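PDB 6Y2K: beta-galactosidase from Marinomonas sp. ef1, which hydrolyses terminal beta-galactosidic bonds as a cold-active glycoside hydrolase of family GH42 that assembles into a hexamer. Local coordinates for residues T248-H252 with H253-Q257; Y418-C421 with W422-I426; Y604-P607 with K608-V612. All blocks are in the same frame, centred on the assembly; numbering follows the deposited sequence.

Overall arrangement
The three contacts show how short-range interactions settle caps, helices and turns where larger units of a fold meet. Contact 1 comes first along the chain, in the loop and short helix that follow strand 238-244, the fifth of the eight parallel barrel strands. Contact 2 is a turn of helix 418-426, just after strand 412-415 of the mixed sheet. Their centres are about 13 Å apart and they touch, so they join the TIM barrel to the beta-galactosidase trimerisation domain. Contact 3, last in sequence, opens the C-terminal four-stranded antiparallel sheet; its centre lies about 31 Å from each of the others, and it packs against a neighbouring subunit.

Contact 1. Residues T248-H252 with H253-Q257; sequences TAFDH and HKVGQ
His253 meets Asp251 at the start of a short helix, its CB 3.4 Å from Asp251 OD1 and that oxygen near the plane of the imidazole, at its edge. The ring packs on that of Tyr418 in helix 418-426, the two planes well inclined to each other.

One residue on, Lys254 receives the cap. Its backbone N donates to Asp251 OD1 over 3.1 Å, reaching the oxygen from above the carboxylate plane rather than within it. Asp251 can serve because its CG stands opposite its own backbone N (chi1 -174°), which swings the carboxylate over the first turn. The same geometry brings Asp251 CG to 3.6 Å from Lys254 CB, the two side chains crossing at about a right angle. The lysine chain then runs out extended, and NZ pairs with Asp217 of helix 205-233 instead of the capping aspartate.

Val255 adds both a polar and an apolar tie. Its N gives an almost straight bond to Asp251 O, with an angle of 174° at the hydrogen, while CG2 reaches Phe250 CD2 at 3.6 Å. On the phenylalanine ring, His252 CE1 sits over the centre of one face, 3.5 Å above the plane. That imidazole is held by ND1, which donates to Phe250 O at 2.7 Å with the oxygen close to the ring plane, fixing the ring's rotation. Gly256 N continues the ladder to His252 O at 3.0 Å.

Asp251 thus serves twice: its carboxylate caps the amide of Lys254, which has only a weak backbone acceptor in Asp251 O, and its carbonyl takes the first regular i to i+4 bond, from Val255 N. This is the classic aspartate N-cap, here starting helix 252-256 in the loop after the fifth strand of a TIM barrel.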
ATOM      1  N   THR A 248     -33.305  18.298   5.919  1.00 15.38           N
ATOM      2  CA  THR A 248     -33.883  18.232   7.256  1.00 15.29           C
ATOM      3  C   THR A 248     -34.184  19.577   7.922  1.00 15.30           C
ATOM      4  O   THR A 248     -34.523  19.607   9.106  1.00 14.95           O
ATOM      5  CB  THR A 248     -32.937  17.437   8.165  1.00 15.19           C
ATOM      6  OG1 THR A 248     -31.640  18.036   8.121  1.00 15.29           O
ATOM      7  CG2 THR A 248     -32.837  16.012   7.697  1.00 14.99           C
ATOM      8  N   ALA A 249     -34.110  20.674   7.169  1.00 15.10           N
ATOM      9  CA  ALA A 249     -34.135  22.015   7.764  1.00 15.40           C
ATOM     10  C   ALA A 249     -35.503  22.503   8.253  1.00 15.63           C
ATOM     11  O   ALA A 249     -35.549  23.466   9.012  1.00 16.77           O
ATOM     12  CB  ALA A 249     -33.536  23.032   6.803  1.00 15.81           C
ATOM     13  N   PHE A 250     -36.602  21.880   7.810  1.00 15.11           N
ATOM     14  CA  PHE A 250     -37.922  22.115   8.411  1.00 14.73           C
ATOM     15  C   PHE A 250     -38.586  20.796   8.816  1.00 15.11           C
ATOM     16  O   PHE A 250     -38.188  19.716   8.373  1.00 15.09           O
ATOM     17  CB  PHE A 250     -38.835  22.944   7.495  1.00 14.52           C
ATOM     18  CG  PHE A 250     -39.298  22.226   6.257  1.00 14.35           C
ATOM     19  CD1 PHE A 250     -38.552  22.280   5.092  1.00 14.05           C
ATOM     20  CD2 PHE A 250     -40.503  21.529   6.248  1.00 14.33           C
ATOM     21  CE1 PHE A 250     -38.982  21.626   3.949  1.00 14.19           C
ATOM     22  CE2 PHE A 250     -40.938  20.872   5.101  1.00 14.06           C
ATOM     23  CZ  PHE A 250     -40.184  20.930   3.951  1.00 14.21           C
ATOM     24  N   ASP A 251     -39.591  20.902   9.680  1.00 15.12           N
ATOM     25  CA  ASP A 251     -40.336  19.740  10.162  1.00 15.23           C
ATOM     26  C   ASP A 251     -41.344  19.291   9.103  1.00 15.22           C
ATOM     27  O   ASP A 251     -42.406  19.911   8.945  1.00 14.88           O
ATOM     28  CB  ASP A 251     -41.021  20.093  11.488  1.00 15.30           C
ATOM     29  CG  ASP A 251     -41.703  18.907  12.153  1.00 15.50           C
ATOM     30  OD1 ASP A 251     -41.929  17.871  11.497  1.00 15.35           O
ATOM     31  OD2 ASP A 251     -42.023  19.039  13.358  1.00 15.44           O
ATOM     32  N   HIS A 252     -41.006  18.207   8.396  1.00 14.82           N
ATOM     33  CA  HIS A 252     -41.831  17.696   7.299  1.00 15.07           C
ATOM     34  C   HIS A 252     -43.097  16.997   7.807  1.00 15.76           C
ATOM     35  O   HIS A 252     -44.093  16.933   7.085  1.00 17.09           O
ATOM     36  CB  HIS A 252     -41.048  16.729   6.408  1.00 14.83           C
ATOM     37  CG  HIS A 252     -39.901  17.355   5.670  1.00 14.88           C
ATOM     38  ND1 HIS A 252     -38.919  18.099   6.293  1.00 14.53           N
ATOM     39  CD2 HIS A 252     -39.575  17.329   4.357  1.00 14.71           C
ATOM     40  CE1 HIS A 252     -38.041  18.504   5.389  1.00 14.73           C
ATOM     41  NE2 HIS A 252     -38.413  18.047   4.207  1.00 14.47           N
ATOM     42  N   HIS A 253     -43.065  16.455   9.022  1.00 16.42           N
ATOM     43  CA  HIS A 253     -44.277  15.893   9.630  1.00 17.32           C
ATOM     44  C   HIS A 253     -45.313  16.991   9.901  1.00 17.55           C
ATOM     45  O   HIS A 253     -46.511  16.796   9.663  1.00 17.15           O
ATOM     46  CB  HIS A 253     -43.969  15.157  10.940  1.00 18.00           C
ATOM     47  CG  HIS A 253     -43.082  13.964  10.773  1.00 18.66           C
ATOM     48  ND1 HIS A 253     -41.773  13.943  11.202  1.00 19.32           N
ATOM     49  CD2 HIS A 253     -43.305  12.762  10.194  1.00 18.68           C
ATOM     50  CE1 HIS A 253     -41.242  12.771  10.919  1.00 18.46           C
ATOM     51  NE2 HIS A 253     -42.148  12.036  10.302  1.00 19.08           N
ATOM     52  N   LYS A 254     -44.842  18.147  10.370  1.00 17.65           N
ATOM     53  CA  LYS A 254     -45.728  19.251  10.749  1.00 18.10           C
ATOM     54  C   LYS A 254     -46.348  19.905   9.514  1.00 18.15           C
ATOM     55  O   LYS A 254     -47.556  20.147   9.483  1.00 18.28           O
ATOM     56  CB  LYS A 254     -44.999  20.274  11.628  1.00 18.58           C
ATOM     57  CG  LYS A 254     -45.928  21.248  12.339  1.00 19.26           C
ATOM     58  CD  LYS A 254     -45.169  22.140  13.305  1.00 19.78           C
ATOM     59  CE  LYS A 254     -46.125  23.071  14.045  1.00 20.24           C
ATOM     60  NZ  LYS A 254     -45.430  23.994  14.985  1.00 20.16           N
ATOM     61  N   VAL A 255     -45.535  20.158   8.488  1.00 17.79           N
ATOM     62  CA  VAL A 255     -46.057  20.636   7.193  1.00 18.07           C
ATOM     63  C   VAL A 255     -47.065  19.618   6.640  1.00 18.19           C
ATOM     64  O   VAL A 255     -48.121  19.999   6.143  1.00 18.44           O
ATOM     65  CB  VAL A 255     -44.924  20.905   6.176  1.00 17.74           C
ATOM     66  CG1 VAL A 255     -45.467  21.162   4.770  1.00 18.14           C
ATOM     67  CG2 VAL A 255     -44.086  22.090   6.633  1.00 17.85           C
ATOM     68  N   GLY A 256     -46.738  18.331   6.764  1.00 18.97           N
ATOM     69  CA  GLY A 256     -47.595  17.242   6.306  1.00 19.29           C
ATOM     70  C   GLY A 256     -48.978  17.154   6.932  1.00 19.57           C
ATOM     71  O   GLY A 256     -49.895  16.644   6.283  1.00 19.27           O
ATOM     72  N   GLN A 257     -49.136  17.642   8.169  1.00 20.07           N
ATOM     73  CA  GLN A 257     -50.440  17.690   8.858  0.50 20.83           C
ATOM     74  C   GLN A 257     -51.481  18.483   8.058  1.00 20.64           C
ATOM     75  O   GLN A 257     -52.679  18.220   8.153  1.00 20.29           O
ATOM     76  CB  GLN A 257     -50.321  18.344  10.248  0.50 21.73           C
ATOM     77  CG  GLN A 257     -49.549  17.574  11.307  0.50 22.40           C
ATOM     78  CD  GLN A 257     -49.375  18.381  12.585  0.50 22.97           C
ATOM     79  OE1 GLN A 257     -48.655  17.979  13.494  0.50 23.19           O
ATOM     80  NE2 GLN A 257     -50.033  19.539  12.652  0.50 24.02           N
TER

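Contact 2. Residues Y418-C421 with W422-I426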
ATOM      1  N   TYR A 418     -37.451  15.426  13.515  1.00 15.73           N
ATOM      2  CA  TYR A 418     -36.747  16.616  13.009  1.00 15.95           C
ATOM      3  C   TYR A 418     -36.169  17.487  14.137  1.00 15.88           C
ATOM      4  O   TYR A 418     -35.065  18.017  14.012  1.00 15.71           O
ATOM      5  CB  TYR A 418     -37.639  17.438  12.070  1.00 15.46           C
ATOM      6  CG  TYR A 418     -37.858  16.749  10.747  1.00 15.20           C
ATOM      7  CD1 TYR A 418     -36.946  16.898   9.700  1.00 15.19           C
ATOM      8  CD2 TYR A 418     -38.963  15.925  10.542  1.00 15.10           C
ATOM      9  CE1 TYR A 418     -37.136  16.251   8.485  1.00 15.09           C
ATOM     10  CE2 TYR A 418     -39.161  15.275   9.331  1.00 15.11           C
ATOM     11  CZ  TYR A 418     -38.243  15.441   8.307  1.00 14.91           C
ATOM     12  OH  TYR A 418     -38.433  14.791   7.110  1.00 14.72           O
ATOM     13  N   ASP A 419     -36.888  17.590  15.248  1.00 16.08           N
ATOM     14  CA  ASP A 419     -36.399  18.370  16.375  1.00 16.66           C
ATOM     15  C   ASP A 419     -35.109  17.781  16.949  1.00 16.48           C
ATOM     16  O   ASP A 419     -34.183  18.529  17.270  1.00 16.56           O
ATOM     17  CB  ASP A 419     -37.465  18.524  17.464  1.00 17.14           C
ATOM     18  CG  ASP A 419     -37.195  19.699  18.366  1.00 17.61           C
ATOM     19  OD1 ASP A 419     -37.450  20.841  17.922  1.00 18.13           O
ATOM     20  OD2 ASP A 419     -36.721  19.483  19.507  1.00 18.04           O
ATOM     21  N   ALA A 420     -35.046  16.451  17.059  1.00 16.38           N
ATOM     22  CA  ALA A 420     -33.819  15.751  17.466  1.00 16.05           C
ATOM     23  C   ALA A 420     -32.686  15.995  16.465  1.00 16.00           C
ATOM     24  O   ALA A 420     -31.552  16.264  16.861  1.00 15.96           O
ATOM     25  CB  ALA A 420     -34.068  14.253  17.620  1.00 16.24           C
ATOM     26  N   CYS A 421     -33.007  15.917  15.176  1.00 15.45           N
ATOM     27  CA  CYS A 421     -32.037  16.217  14.117  1.00 15.63           C
ATOM     28  C   CYS A 421     -31.386  17.596  14.289  1.00 15.49           C
ATOM     29  O   CYS A 421     -30.159  17.724  14.233  1.00 15.63           O
ATOM     30  CB  CYS A 421     -32.699  16.124  12.740  1.00 15.90           C
ATOM     31  SG  CYS A 421     -31.523  16.146  11.382  1.00 16.62           S
ATOM     32  N   TRP A 422     -32.208  18.614  14.537  1.00 15.12           N
ATOM     33  CA  TRP A 422     -31.723  19.984  14.757  1.00 15.18           C
ATOM     34  C   TRP A 422     -30.833  20.073  16.001  1.00 15.29           C
ATOM     35  O   TRP A 422     -29.733  20.631  15.945  1.00 15.27           O
ATOM     36  CB  TRP A 422     -32.887  20.977  14.882  1.00 15.10           C
ATOM     37  CG  TRP A 422     -33.856  20.952  13.731  1.00 15.02           C
ATOM     38  CD1 TRP A 422     -33.583  20.615  12.439  1.00 14.98           C
ATOM     39  CD2 TRP A 422     -35.244  21.315  13.765  1.00 15.00           C
ATOM     40  NE1 TRP A 422     -34.720  20.718  11.671  1.00 15.40           N
ATOM     41  CE2 TRP A 422     -35.751  21.152  12.459  1.00 15.10           C
ATOM     42  CE3 TRP A 422     -36.106  21.756  14.774  1.00 15.03           C
ATOM     43  CZ2 TRP A 422     -37.083  21.428  12.131  1.00 14.93           C
ATOM     44  CZ3 TRP A 422     -37.439  22.024  14.450  1.00 15.14           C
ATOM     45  CH2 TRP A 422     -37.911  21.855  13.135  1.00 15.11           C
ATOM     46  N   SER A 423     -31.301  19.501  17.107  1.00 15.66           N
ATOM     47  CA  SER A 423     -30.538  19.464  18.350  1.00 16.73           C
ATOM     48  C   SER A 423     -29.145  18.849  18.145  1.00 16.84           C
ATOM     49  O   SER A 423     -28.125  19.472  18.456  1.00 16.27           O
ATOM     50  CB  SER A 423     -31.307  18.693  19.431  1.00 17.61           C
ATOM     51  OG  SER A 423     -30.482  18.488  20.576  1.00 19.53           O
ATOM     52  N   LEU A 424     -29.119  17.650  17.571  1.00 16.75           N
ATOM     53  CA  LEU A 424     -27.871  16.917  17.361  1.00 17.37           C
ATOM     54  C   LEU A 424     -26.940  17.557  16.308  1.00 16.47           C
ATOM     55  O   LEU A 424     -25.723  17.441  16.414  1.00 16.46           O
ATOM     56  CB  LEU A 424     -28.184  15.454  17.013  1.00 18.17           C
ATOM     57  CG  LEU A 424     -28.908  14.699  18.144  1.00 19.26           C
ATOM     58  CD1 LEU A 424     -29.669  13.504  17.605  1.00 19.61           C
ATOM     59  CD2 LEU A 424     -27.941  14.237  19.206  1.00 19.66           C
ATOM     60  N   ASP A 425     -27.501  18.206  15.292  1.00 16.18           N
ATOM     61  CA  ASP A 425     -26.691  18.953  14.313  1.00 16.46           C
ATOM     62  C   ASP A 425     -26.086  20.228  14.916  1.00 16.13           C
ATOM     63  O   ASP A 425     -25.025  20.680  14.482  1.00 15.74           O
ATOM     64  CB  ASP A 425     -27.529  19.356  13.088  1.00 16.68           C
ATOM     65  CG  ASP A 425     -27.809  18.200  12.137  1.00 17.02           C
ATOM     66  OD1 ASP A 425     -27.219  17.095  12.276  1.00 16.80           O
ATOM     67  OD2 ASP A 425     -28.629  18.430  11.219  1.00 16.66           O
ATOM     68  N   ILE A 426     -26.783  20.821  15.883  1.00 16.31           N
ATOM     69  CA  ILE A 426     -26.335  22.070  16.519  1.00 16.91           C
ATOM     70  C   ILE A 426     -25.061  21.825  17.341  1.00 17.14           C
ATOM     71  O   ILE A 426     -24.118  22.622  17.270  1.00 17.14           O
ATOM     72  CB  ILE A 426     -27.494  22.751  17.310  1.00 16.76           C
ATOM     73  CG1 ILE A 426     -28.396  23.518  16.328  1.00 17.28           C
ATOM     74  CG2 ILE A 426     -26.983  23.707  18.384  1.00 16.67           C
ATOM     75  CD1 ILE A 426     -29.766  23.901  16.878  1.00 17.54           C
TER
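Trp422 lays one face of its indole over the preceding turn of its own helix. Tyr418 O sits 3.1 Å above the ring plane, offset toward the rim, and Asp419 CA is on that face too, 3.6 Å above the plane. The carbonyl oxygen comes closest to the pyrrole part, at 3.2 Å from Trp422 CG, whereas Tyr418 CB lies near the benzo carbon CZ2. Asp419 OD1 approaches Trp422 CE3 to 3.5 Å, its carboxylate turned 69° from the indole. This carboxylate also forms a salt bridge with Arg213 of helix 205-233, the helix against which the tryptophan packs.

The indole reaches this position because Trp422 CG is opposite its own carbonyl carbon and beside the backbone N (chi1 -54°), so the ring folds back toward the N-terminal end of the helix. NE1 is hydrogen-bonded to Thr248 O, in the loop after barrel strand 238-244.

The frame beneath is a regular alpha-helix, 418-426, with i to i+4 bonds linking successive residues. Trp422 N donates to Tyr418 O, the same oxygen that faces the indole, so this carbonyl serves the helix while pressed against an aromatic face. Leu424 N donates to Ala420 O over 2.9 Å, and Asp425 N to Cys421 O.

Farther along, Leu424 folds over the carbonyl that its own N engages, bringing CG to 3.3 Å from Ala420 O; its side chain also packs on Tyr435 of helix 435-448. On another side of the helix, Cys421 SG approaches Asp425 OD2 at 3.7 Å.

Contact 3. Residues Y604-P607 with K608-V612; sequences YYLP and KGVRV
Leu606 and Pro607 fold onto Val610 and Val612 across a type II beta turn, Pro607 to Val610, that leads into strand 610-615, an outermost strand of the C-terminal antiparallel sheet within this chain.

The leucine can be followed outward from the backbone. Its CB lies 4.0 Å from Val610 O. With CG anti to the carbonyl carbon (chi1 -68°), the side chain is carried along the line of the strand, and CD1 turns in toward it. CD1 settles against the strand backbone, 3.6 Å from Val610 O and 3.9 Å from Arg611 CA, while CD2 meets Val612 CG2 at 4.0 Å, the two side chains crossing at about a right angle. Phe631 touches both Leu606 and Val612, extending this apolar cluster.

The turn is closed by Val610 N donating to Pro607 O over 3.1 Å, from above the carbonyl plane. Gly609, at the third position, has the positive phi of 82° expected in a type II turn. Pro607 CB packs on Val610 CG2 at 3.9 Å, and the proline also rests on Ser538 of the second subunit, placing the turn at a subunit interface.

Arg611 sends its side chain back along the strand, its NE forming a salt bridge with Asp293. Its NH1 donates to Val610 O over 3.0 Å; that oxygen lies in the guanidinium plane, although the nitrogen stands above the carbonyl plane.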
ATOM      1  N   TYR A 604     -33.164 -12.318   7.424  1.00 17.22           N
ATOM      2  CA  TYR A 604     -32.412 -13.027   6.398  1.00 16.76           C
ATOM      3  C   TYR A 604     -31.290 -12.100   5.940  1.00 16.01           C
ATOM      4  O   TYR A 604     -31.572 -10.989   5.510  1.00 15.73           O
ATOM      5  CB  TYR A 604     -33.334 -13.373   5.213  1.00 17.07           C
ATOM      6  CG  TYR A 604     -32.711 -14.302   4.184  1.00 17.77           C
ATOM      7  CD1 TYR A 604     -31.769 -13.836   3.262  1.00 17.96           C
ATOM      8  CD2 TYR A 604     -33.067 -15.657   4.128  1.00 18.03           C
ATOM      9  CE1 TYR A 604     -31.202 -14.688   2.322  1.00 18.32           C
ATOM     10  CE2 TYR A 604     -32.504 -16.514   3.197  1.00 18.04           C
ATOM     11  CZ  TYR A 604     -31.573 -16.031   2.296  1.00 18.02           C
ATOM     12  OH  TYR A 604     -31.008 -16.879   1.371  1.00 18.14           O
ATOM     13  N   TYR A 605     -30.036 -12.549   6.036  1.00 15.34           N
ATOM     14  CA  TYR A 605     -28.902 -11.781   5.539  1.00 14.88           C
ATOM     15  C   TYR A 605     -28.898 -11.895   4.020  1.00 14.87           C
ATOM     16  O   TYR A 605     -28.412 -12.888   3.463  1.00 14.83           O
ATOM     17  CB  TYR A 605     -27.571 -12.285   6.115  1.00 14.93           C
ATOM     18  CG  TYR A 605     -27.277 -11.859   7.542  1.00 14.91           C
ATOM     19  CD1 TYR A 605     -27.969 -12.416   8.621  1.00 15.16           C
ATOM     20  CD2 TYR A 605     -26.280 -10.922   7.819  1.00 15.01           C
ATOM     21  CE1 TYR A 605     -27.687 -12.042   9.937  1.00 14.96           C
ATOM     22  CE2 TYR A 605     -25.993 -10.535   9.131  1.00 15.21           C
ATOM     23  CZ  TYR A 605     -26.701 -11.093  10.186  1.00 15.04           C
ATOM     24  OH  TYR A 605     -26.411 -10.713  11.487  1.00 15.62           O
ATOM     25  N   LEU A 606     -29.468 -10.893   3.354  1.00 14.88           N
ATOM     26  CA  LEU A 606     -29.562 -10.893   1.895  1.00 15.32           C
ATOM     27  C   LEU A 606     -28.181 -10.778   1.257  1.00 15.16           C
ATOM     28  O   LEU A 606     -27.252 -10.266   1.895  1.00 14.48           O
ATOM     29  CB  LEU A 606     -30.439  -9.730   1.401  1.00 15.62           C
ATOM     30  CG  LEU A 606     -31.938  -9.799   1.735  1.00 15.95           C
ATOM     31  CD1 LEU A 606     -32.585  -8.440   1.500  1.00 16.13           C
ATOM     32  CD2 LEU A 606     -32.638 -10.862   0.910  1.00 16.30           C
ATOM     33  N   PRO A 607     -28.040 -11.238  -0.008  1.00 15.56           N
ATOM     34  CA  PRO A 607     -26.797 -11.006  -0.753  1.00 16.10           C
ATOM     35  C   PRO A 607     -26.488  -9.515  -0.892  1.00 16.82           C
ATOM     36  O   PRO A 607     -27.402  -8.685  -0.785  1.00 16.15           O
ATOM     37  CB  PRO A 607     -27.078 -11.628  -2.130  1.00 16.12           C
ATOM     38  CG  PRO A 607     -28.226 -12.565  -1.930  1.00 15.87           C
ATOM     39  CD  PRO A 607     -29.025 -12.007  -0.799  1.00 15.78           C
ATOM     40  N   LYS A 608     -25.216  -9.188  -1.116  1.00 17.67           N
ATOM     41  CA  LYS A 608     -24.785  -7.804  -1.254  1.00 18.80           C
ATOM     42  C   LYS A 608     -25.503  -7.125  -2.411  1.00 18.00           C
ATOM     43  O   LYS A 608     -25.555  -7.670  -3.518  1.00 17.14           O
ATOM     44  CB  LYS A 608     -23.280  -7.702  -1.508  1.00 21.43           C
ATOM     45  CG  LYS A 608     -22.403  -8.047  -0.315  1.00 24.76           C
ATOM     46  CD  LYS A 608     -20.950  -7.661  -0.598  1.00 27.70           C
ATOM     47  CE  LYS A 608     -20.013  -8.162   0.493  1.00 30.29           C
ATOM     48  NZ  LYS A 608     -20.111  -7.373   1.759  1.00 31.74           N
ATOM     49  N   GLY A 609     -26.057  -5.940  -2.141  1.00 16.94           N
ATOM     50  CA  GLY A 609     -26.769  -5.164  -3.150  1.00 16.71           C
ATOM     51  C   GLY A 609     -28.219  -5.560  -3.388  1.00 16.30           C
ATOM     52  O   GLY A 609     -28.885  -4.956  -4.226  1.00 16.20           O
ATOM     53  N   VAL A 610     -28.712  -6.557  -2.655  1.00 15.87           N
ATOM     54  CA  VAL A 610     -30.081  -7.053  -2.813  1.00 15.59           C
ATOM     55  C   VAL A 610     -30.967  -6.494  -1.699  1.00 15.13           C
ATOM     56  O   VAL A 610     -30.521  -6.296  -0.569  1.00 15.41           O
ATOM     57  CB  VAL A 610     -30.117  -8.604  -2.841  1.00 15.58           C
ATOM     58  CG1 VAL A 610     -31.548  -9.139  -2.829  1.00 15.66           C
ATOM     59  CG2 VAL A 610     -29.384  -9.117  -4.071  1.00 15.70           C
ATOM     60  N   ARG A 611     -32.212  -6.194  -2.052  1.00 14.98           N
ATOM     61  CA  ARG A 611     -33.198  -5.675  -1.124  1.00 14.83           C
ATOM     62  C   ARG A 611     -34.531  -6.324  -1.447  1.00 15.57           C
ATOM     63  O   ARG A 611     -34.760  -6.737  -2.587  1.00 15.79           O
ATOM     64  CB  ARG A 611     -33.317  -4.156  -1.257  1.00 14.54           C
ATOM     65  CG  ARG A 611     -32.067  -3.370  -0.861  1.00 14.42           C
ATOM     66  CD  ARG A 611     -31.870  -3.429   0.645  1.00 14.28           C
ATOM     67  NE  ARG A 611     -30.808  -2.552   1.114  1.00 14.32           N
ATOM     68  CZ  ARG A 611     -29.507  -2.848   1.116  1.00 14.60           C
ATOM     69  NH1 ARG A 611     -29.050  -4.008   0.640  1.00 14.82           N
ATOM     70  NH2 ARG A 611     -28.641  -1.959   1.584  1.00 14.67           N
ATOM     71  N   VAL A 612     -35.385  -6.405  -0.429  1.00 16.23           N
ATOM     72  CA  VAL A 612     -36.715  -6.998  -0.526  1.00 17.13           C
ATOM     73  C   VAL A 612     -37.695  -6.153   0.291  1.00 17.34           C
ATOM     74  O   VAL A 612     -37.332  -5.545   1.308  1.00 17.79           O
ATOM     75  CB  VAL A 612     -36.721  -8.460  -0.018  1.00 17.37           C
ATOM     76  CG1 VAL A 612     -38.130  -9.047  -0.005  1.00 18.53           C
ATOM     77  CG2 VAL A 612     -35.848  -9.328  -0.897  1.00 17.73           C
TER